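Local atomic coordinates of Maltose/maltodextrin transport permease homologue (Bdellovibrio bacteriovorus HD100, PDB entry 6FFL), a protein that probably takes up maltose and maltodextrins, this piece being the solute-binding domain that is fused to the MalF transmembrane subunit and bound here to maltotriose. Residues 19-24 with 300-305; 229-234 with 239-244. One frame throughout, in Å; residues are numbered along the deposited sequence.

Both contacts are largely buried, but they belong to different elements of the solute-binding domain. Interaction 1 packs helix 13-29 against helix 297-307 and has a partly exposed side at E21 and L302. Interaction 2 is local: strand 228-234 meets helix 238-243, which follows it after a short turn, and L231, N233 and Y241 are all buried. That strand belongs to the four-stranded mixed sheet. The chemistry differs too. Residues 19-24 and 300-305 meet mainly by apolar packing. Residues 229-234 and 239-244 join through an asparagine-tyrosine hydrogen bond, with a leucine methyl alongside. The two contacts do not touch, and their centres are about 20 Å apart.

Interaction 1: 19-24 with 300-305; sequences LAEALE and QLLFAE
L302 overlaps the extended side chain of E21, and the two cross at an angle. Its methyl CD1 lies 3.8 Å from E21 OE2. Its other methyl, CD2, lies 4.0 Å from E21 CD and also reaches CG. Both methyls lie against one side of the distal part of the glutamate. Both residues place CG anti to the backbone N (chi1 174° for E21, -177° for L302), and this sends both chains into the gap between the helices. The carboxylate has its polar partner nearby: E21 OE1 makes a salt bridge with K306, near the end of the same helix as L302. This probably holds the carboxylate against the leucine. L302 CD2 also approaches A22 CB at 4.5 Å. F303 adds a second point of contact through its ring atom CZ, which is 3.9 Å from L19 N, in an oblique approach, and 4.5 Å from L19 CB. V18, one residue before L19, also touches L302 and F303. The short helix segments run roughly antiparallel, at 150°, with axes 10.5 Å apart. The small A22 sits on the facing side. This is plain helix-helix packing of helix 13-29 with helix 297-307 in the α/β architecture of a bacterial solute-binding protein.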
ATOM      1  N   LEU A  19      -6.911 -11.450 -11.105  1.00 19.33           N
ATOM      2  CA  LEU A  19      -6.426 -12.716 -10.558  1.00 21.30           C
ATOM      3  C   LEU A  19      -7.326 -13.878 -10.963  1.00 20.64           C
ATOM      4  O   LEU A  19      -6.843 -14.937 -11.385  1.00 21.43           O
ATOM      5  CB  LEU A  19      -6.323 -12.629  -9.031  1.00 16.73           C
ATOM      6  CG  LEU A  19      -5.893 -13.914  -8.333  1.00 18.56           C
ATOM      7  CD1 LEU A  19      -4.488 -14.294  -8.750  1.00 17.37           C
ATOM      8  CD2 LEU A  19      -5.965 -13.729  -6.819  1.00 18.45           C
ATOM      9  N   ALA A  20      -8.640 -13.691 -10.854  1.00 18.82           N
ATOM     10  CA  ALA A  20      -9.568 -14.755 -11.226  1.00 23.22           C
ATOM     11  C   ALA A  20      -9.400 -15.155 -12.689  1.00 25.45           C
ATOM     12  O   ALA A  20      -9.425 -16.346 -13.019  1.00 25.33           O
ATOM     13  CB  ALA A  20     -11.006 -14.320 -10.949  1.00 22.78           C
ATOM     14  N   GLU A  21      -9.236 -14.174 -13.583  1.00 23.04           N
ATOM     15  CA  GLU A  21      -9.016 -14.501 -14.989  1.00 25.97           C
ATOM     16  C   GLU A  21      -7.712 -15.272 -15.170  1.00 24.91           C
ATOM     17  O   GLU A  21      -7.663 -16.261 -15.913  1.00 28.36           O
ATOM     18  CB  GLU A  21      -9.009 -13.224 -15.832  1.00 31.31           C
ATOM     19  CG  GLU A  21      -8.645 -13.437 -17.296  1.00 35.87           C
ATOM     20  CD  GLU A  21      -8.760 -12.170 -18.132  1.00 38.20           C
ATOM     21  OE1 GLU A  21      -9.256 -11.143 -17.620  1.00 35.75           O
ATOM     22  OE2 GLU A  21      -8.357 -12.204 -19.315  1.00 38.08           O
ATOM     23  N   ALA A  22      -6.651 -14.839 -14.488  1.00 23.02           N
ATOM     24  CA  ALA A  22      -5.373 -15.536 -14.584  1.00 25.78           C
ATOM     25  C   ALA A  22      -5.469 -16.950 -14.022  1.00 24.30           C
ATOM     26  O   ALA A  22      -4.920 -17.891 -14.599  1.00 24.74           O
ATOM     27  CB  ALA A  22      -4.292 -14.736 -13.853  1.00 20.46           C
ATOM     28  N   LEU A  23      -6.155 -17.117 -12.886  1.00 25.34           N
ATOM     29  CA  LEU A  23      -6.272 -18.445 -12.290  1.00 23.33           C
ATOM     30  C   LEU A  23      -7.086 -19.374 -13.181  1.00 26.01           C
ATOM     31  O   LEU A  23      -6.799 -20.571 -13.270  1.00 27.37           O
ATOM     32  CB  LEU A  23      -6.900 -18.346 -10.900  1.00 22.79           C
ATOM     33  CG  LEU A  23      -6.067 -17.699  -9.792  1.00 21.50           C
ATOM     34  CD1 LEU A  23      -6.830 -17.753  -8.473  1.00 20.15           C
ATOM     35  CD2 LEU A  23      -4.711 -18.405  -9.668  1.00 21.90           C
ATOM     36  N   GLU A  24      -8.101 -18.833 -13.855  1.00 25.97           N
ATOM     37  CA  GLU A  24      -8.901 -19.646 -14.762  1.00 31.36           C
ATOM     38  C   GLU A  24      -8.045 -20.170 -15.911  1.00 35.28           C
ATOM     39  O   GLU A  24      -8.157 -21.339 -16.298  1.00 34.19           O
ATOM     40  CB  GLU A  24     -10.083 -18.809 -15.256  1.00 36.82           C
ATOM     41  CG  GLU A  24     -10.951 -19.414 -16.334  1.00 56.40           C
ATOM     42  CD  GLU A  24     -11.999 -18.421 -16.823  1.00 66.67           C
ATOM     43  OE1 GLU A  24     -12.809 -17.953 -15.991  1.00 67.79           O
ATOM     44  OE2 GLU A  24     -12.002 -18.097 -18.029  1.00 68.79           O
ATOM     45  N   GLN A 300       1.667 -10.356 -15.690  1.00 16.81           N
ATOM     46  CA  GLN A 300       1.990  -8.978 -15.316  1.00 16.94           C
ATOM     47  C   GLN A 300       1.373  -7.980 -16.289  1.00 19.41           C
ATOM     48  O   GLN A 300       0.882  -6.921 -15.880  1.00 17.12           O
ATOM     49  CB  GLN A 300       3.503  -8.786 -15.267  1.00 15.74           C
ATOM     50  CG  GLN A 300       4.206  -9.612 -14.195  1.00 14.31           C
ATOM     51  CD  GLN A 300       5.554  -9.029 -13.822  1.00 16.64           C
ATOM     52  OE1 GLN A 300       5.842  -7.875 -14.133  1.00 14.95           O
ATOM     53  NE2 GLN A 300       6.387  -9.826 -13.142  1.00 14.40           N
ATOM     54  N   LEU A 301       1.398  -8.296 -17.580  1.00 18.00           N
ATOM     55  CA  LEU A 301       0.832  -7.383 -18.564  1.00 18.13           C
ATOM     56  C   LEU A 301      -0.690  -7.413 -18.578  1.00 19.07           C
ATOM     57  O   LEU A 301      -1.312  -6.444 -19.024  1.00 21.80           O
ATOM     58  CB  LEU A 301       1.388  -7.703 -19.953  1.00 22.72           C
ATOM     59  CG  LEU A 301       2.872  -7.364 -20.151  1.00 23.07           C
ATOM     60  CD1 LEU A 301       3.365  -7.823 -21.535  1.00 20.65           C
ATOM     61  CD2 LEU A 301       3.129  -5.874 -19.932  1.00 17.09           C
ATOM     62  N   LEU A 302      -1.303  -8.505 -18.125  1.00 16.42           N
ATOM     63  CA  LEU A 302      -2.749  -8.504 -17.930  1.00 20.45           C
ATOM     64  C   LEU A 302      -3.144  -7.485 -16.868  1.00 20.47           C
ATOM     65  O   LEU A 302      -4.076  -6.692 -17.066  1.00 19.66           O
ATOM     66  CB  LEU A 302      -3.229  -9.901 -17.540  1.00 22.14           C
ATOM     67  CG  LEU A 302      -4.734 -10.087 -17.367  1.00 26.32           C
ATOM     68  CD1 LEU A 302      -5.473  -9.818 -18.671  1.00 30.18           C
ATOM     69  CD2 LEU A 302      -5.006 -11.503 -16.864  1.00 29.81           C
ATOM     70  N   PHE A 303      -2.436  -7.490 -15.731  1.00 17.77           N
ATOM     71  CA  PHE A 303      -2.659  -6.471 -14.704  1.00 18.17           C
ATOM     72  C   PHE A 303      -2.338  -5.087 -15.244  1.00 19.86           C
ATOM     73  O   PHE A 303      -3.095  -4.133 -15.035  1.00 16.85           O
ATOM     74  CB  PHE A 303      -1.810  -6.753 -13.461  1.00 19.12           C
ATOM     75  CG  PHE A 303      -2.381  -7.810 -12.562  1.00 19.66           C
ATOM     76  CD1 PHE A 303      -3.387  -7.495 -11.662  1.00 16.11           C
ATOM     77  CD2 PHE A 303      -1.906  -9.112 -12.607  1.00 17.82           C
ATOM     78  CE1 PHE A 303      -3.910  -8.452 -10.829  1.00 14.60           C
ATOM     79  CE2 PHE A 303      -2.432 -10.077 -11.780  1.00 17.79           C
ATOM     80  CZ  PHE A 303      -3.448  -9.745 -10.887  1.00 17.11           C
ATOM     81  N   ALA A 304      -1.204  -4.955 -15.937  1.00 15.87           N
ATOM     82  CA  ALA A 304      -0.847  -3.651 -16.493  1.00 17.70           C
ATOM     83  C   ALA A 304      -1.945  -3.129 -17.414  1.00 18.78           C
ATOM     84  O   ALA A 304      -2.276  -1.939 -17.387  1.00 19.25           O
ATOM     85  CB  ALA A 304       0.495  -3.742 -17.229  1.00 19.98           C
ATOM     86  N   GLU A 305      -2.556  -4.017 -18.200  1.00 18.54           N
ATOM     87  CA  GLU A 305      -3.573  -3.587 -19.152  1.00 21.58           C
ATOM     88  C   GLU A 305      -4.893  -3.248 -18.467  1.00 22.64           C
ATOM     89  O   GLU A 305      -5.549  -2.266 -18.835  1.00 26.17           O
ATOM     90  CB  GLU A 305      -3.781  -4.674 -20.204  1.00 22.84           C
ATOM     91  CG  GLU A 305      -4.896  -4.403 -21.200  1.00 36.81           C
ATOM     92  CD  GLU A 305      -5.034  -5.534 -22.205  1.00 53.35           C
ATOM     93  OE1 GLU A 305      -5.471  -6.637 -21.809  1.00 57.27           O
ATOM     94  OE2 GLU A 305      -4.680  -5.328 -23.385  1.00 61.39           O
TER

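Interaction 2: 229-234 with 239-244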
ATOM      1  N   ALA A 229     -13.546  16.216  -4.104  1.00 17.71           N
ATOM      2  CA  ALA A 229     -12.745  16.744  -5.214  1.00 16.25           C
ATOM      3  C   ALA A 229     -11.378  16.077  -5.272  1.00 20.76           C
ATOM      4  O   ALA A 229     -10.858  15.804  -6.362  1.00 15.54           O
ATOM      5  CB  ALA A 229     -12.578  18.258  -5.085  1.00 16.17           C
ATOM      6  N   MET A 230     -10.787  15.801  -4.111  1.00 15.63           N
ATOM      7  CA  MET A 230      -9.444  15.259  -4.020  1.00 13.81           C
ATOM      8  C   MET A 230      -9.435  14.054  -3.094  1.00 14.81           C
ATOM      9  O   MET A 230     -10.252  13.943  -2.181  1.00 13.72           O
ATOM     10  CB  MET A 230      -8.449  16.313  -3.512  1.00 12.39           C
ATOM     11  CG  MET A 230      -8.194  17.392  -4.533  1.00 11.53           C
ATOM     12  SD  MET A 230      -7.141  18.725  -3.976  1.00 15.75           S
ATOM     13  CE  MET A 230      -8.239  19.642  -2.886  1.00 13.54           C
ATOM     14  N   LEU A 231      -8.498  13.151  -3.357  1.00 13.06           N
ATOM     15  CA  LEU A 231      -8.349  11.913  -2.603  1.00 11.40           C
ATOM     16  C   LEU A 231      -6.863  11.642  -2.437  1.00 13.70           C
ATOM     17  O   LEU A 231      -6.063  12.003  -3.301  1.00 15.04           O
ATOM     18  CB  LEU A 231      -9.044  10.756  -3.345  1.00 13.21           C
ATOM     19  CG  LEU A 231      -8.649   9.313  -3.029  1.00 13.05           C
ATOM     20  CD1 LEU A 231      -9.299   8.908  -1.718  1.00 12.47           C
ATOM     21  CD2 LEU A 231      -9.094   8.396  -4.138  1.00 13.87           C
ATOM     22  N   ILE A 232      -6.477  11.017  -1.322  1.00 12.60           N
ATOM     23  CA  ILE A 232      -5.148  10.420  -1.233  1.00 10.45           C
ATOM     24  C   ILE A 232      -5.338   8.910  -1.202  1.00 12.67           C
ATOM     25  O   ILE A 232      -6.036   8.381  -0.330  1.00 14.03           O
ATOM     26  CB  ILE A 232      -4.351  10.926  -0.020  1.00 11.02           C
ATOM     27  CG1 ILE A 232      -4.029  12.411  -0.210  1.00 12.58           C
ATOM     28  CG2 ILE A 232      -3.022  10.127   0.109  1.00 11.23           C
ATOM     29  CD1 ILE A 232      -3.363  13.064   1.007  1.00 13.23           C
ATOM     30  N   ASN A 233      -4.747   8.221  -2.175  1.00 12.07           N
ATOM     31  CA  ASN A 233      -4.895   6.776  -2.271  1.00 11.36           C
ATOM     32  C   ASN A 233      -3.745   6.244  -3.114  1.00 10.82           C
ATOM     33  O   ASN A 233      -2.947   7.007  -3.670  1.00 12.22           O
ATOM     34  CB  ASN A 233      -6.265   6.397  -2.866  1.00 12.13           C
ATOM     35  CG  ASN A 233      -6.763   5.034  -2.402  1.00 15.44           C
ATOM     36  OD1 ASN A 233      -6.025   4.265  -1.772  1.00 14.14           O
ATOM     37  ND2 ASN A 233      -8.029   4.732  -2.696  1.00 15.57           N
ATOM     38  N   GLY A 234      -3.660   4.914  -3.199  1.00 11.26           N
ATOM     39  CA  GLY A 234      -2.524   4.263  -3.816  1.00  8.46           C
ATOM     40  C   GLY A 234      -2.813   3.786  -5.238  1.00 12.06           C
ATOM     41  O   GLY A 234      -3.940   3.831  -5.721  1.00 12.78           O
ATOM     42  N   GLY A 239      -7.558   1.126 -11.068  1.00 18.14           N
ATOM     43  CA  GLY A 239      -8.454   0.321 -11.883  1.00 21.70           C
ATOM     44  C   GLY A 239      -9.903   0.493 -11.481  1.00 24.58           C
ATOM     45  O   GLY A 239     -10.790   0.594 -12.332  1.00 21.81           O
ATOM     46  N   ASP A 240     -10.159   0.564 -10.180  1.00 23.70           N
ATOM     47  CA  ASP A 240     -11.536   0.673  -9.724  1.00 26.38           C
ATOM     48  C   ASP A 240     -12.121   2.054  -9.980  1.00 21.98           C
ATOM     49  O   ASP A 240     -13.323   2.163 -10.247  1.00 19.83           O
ATOM     50  CB  ASP A 240     -11.611   0.277  -8.256  1.00 25.11           C
ATOM     51  CG  ASP A 240     -11.628  -1.241  -8.086  1.00 42.08           C
ATOM     52  OD1 ASP A 240     -12.561  -1.887  -8.606  1.00 52.62           O
ATOM     53  OD2 ASP A 240     -10.690  -1.799  -7.499  1.00 28.72           O
ATOM     54  N   TYR A 241     -11.305   3.118  -9.952  1.00 19.57           N
ATOM     55  CA  TYR A 241     -11.850   4.420 -10.335  1.00 16.55           C
ATOM     56  C   TYR A 241     -12.114   4.498 -11.831  1.00 23.37           C
ATOM     57  O   TYR A 241     -13.094   5.125 -12.249  1.00 25.37           O
ATOM     58  CB  TYR A 241     -10.929   5.563  -9.880  1.00 17.49           C
ATOM     59  CG  TYR A 241     -10.800   5.589  -8.369  1.00 15.36           C
ATOM     60  CD1 TYR A 241     -11.918   5.424  -7.561  1.00 16.26           C
ATOM     61  CD2 TYR A 241      -9.559   5.739  -7.758  1.00 19.17           C
ATOM     62  CE1 TYR A 241     -11.810   5.414  -6.176  1.00 19.61           C
ATOM     63  CE2 TYR A 241      -9.440   5.725  -6.380  1.00 16.73           C
ATOM     64  CZ  TYR A 241     -10.559   5.558  -5.596  1.00 16.31           C
ATOM     65  OH  TYR A 241     -10.443   5.533  -4.229  1.00 19.39           O
ATOM     66  N   GLN A 242     -11.276   3.849 -12.647  1.00 19.48           N
ATOM     67  CA  GLN A 242     -11.539   3.783 -14.085  1.00 20.87           C
ATOM     68  C   GLN A 242     -12.836   3.041 -14.371  1.00 25.38           C
ATOM     69  O   GLN A 242     -13.652   3.487 -15.187  1.00 27.03           O
ATOM     70  CB  GLN A 242     -10.362   3.113 -14.801  1.00 25.82           C
ATOM     71  CG  GLN A 242      -9.147   4.016 -14.950  1.00 31.50           C
ATOM     72  CD  GLN A 242      -7.889   3.251 -15.307  1.00 40.66           C
ATOM     73  OE1 GLN A 242      -7.870   2.016 -15.313  1.00 38.26           O
ATOM     74  NE2 GLN A 242      -6.825   3.984 -15.607  1.00 40.85           N
ATOM     75  N   GLN A 243     -13.051   1.909 -13.698  1.00 23.82           N
ATOM     76  CA  GLN A 243     -14.284   1.154 -13.906  1.00 30.30           C
ATOM     77  C   GLN A 243     -15.498   1.951 -13.449  1.00 34.23           C
ATOM     78  O   GLN A 243     -16.580   1.840 -14.039  1.00 32.24           O
ATOM     79  CB  GLN A 243     -14.219  -0.187 -13.172  1.00 28.87           C
ATOM     80  CG  GLN A 243     -15.343  -1.152 -13.560  1.00 46.82           C
ATOM     81  CD  GLN A 243     -15.320  -2.442 -12.754  1.00 60.93           C
ATOM     82  OE1 GLN A 243     -14.256  -2.929 -12.366  1.00 66.21           O
ATOM     83  NE2 GLN A 243     -16.499  -3.001 -12.497  1.00 66.16           N
ATOM     84  N   ALA A 244     -15.339   2.756 -12.398  1.00 25.27           N
ATOM     85  CA  ALA A 244     -16.405   3.617 -11.904  1.00 27.42           C
ATOM     86  C   ALA A 244     -16.574   4.885 -12.731  1.00 28.21           C
ATOM     87  O   ALA A 244     -17.384   5.740 -12.363  1.00 34.11           O
ATOM     88  CB  ALA A 244     -16.144   3.981 -10.443  1.00 28.22           C
TER
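N233 donates a hydrogen bond from ND2 to Y241 OH, 3.0 Å long with an N-H...O angle of 142°, moderately bent. The hydroxyl lies almost in the amide plane of N233. The amide meets the edge of the tyrosine ring, and the two planes are turned 62° apart. L231 comes against the same end of the ring: its CD2 methyl is 3.2 Å from Y241 OH, a tight approach, and 3.5 Å from CE2. Y241 has chi1 -62°, with CG beside the backbone N and anti to the carbonyl carbon; this points the ring across to the strand. Outward from this shell, the amide is fixed at both ends. N233 OD1 accepts the backbone N-H of G234 at 2.8 Å, from above the carbonyl plane. N233 ND2 has a second bond, to Y216 OH. Y241 OH also has a weak bond to N220 OD1, and F223 packs edge-to-face with the ring. L119, on the neighbouring strand 116-121, touches all three residues of the contact. The side chain of N233 is about 6 Å from a bound glucose unit. This is packing of a helix on the strand that precedes it, near the bound sugar, in the α/β fold of the periplasmic-binding-protein superfamily.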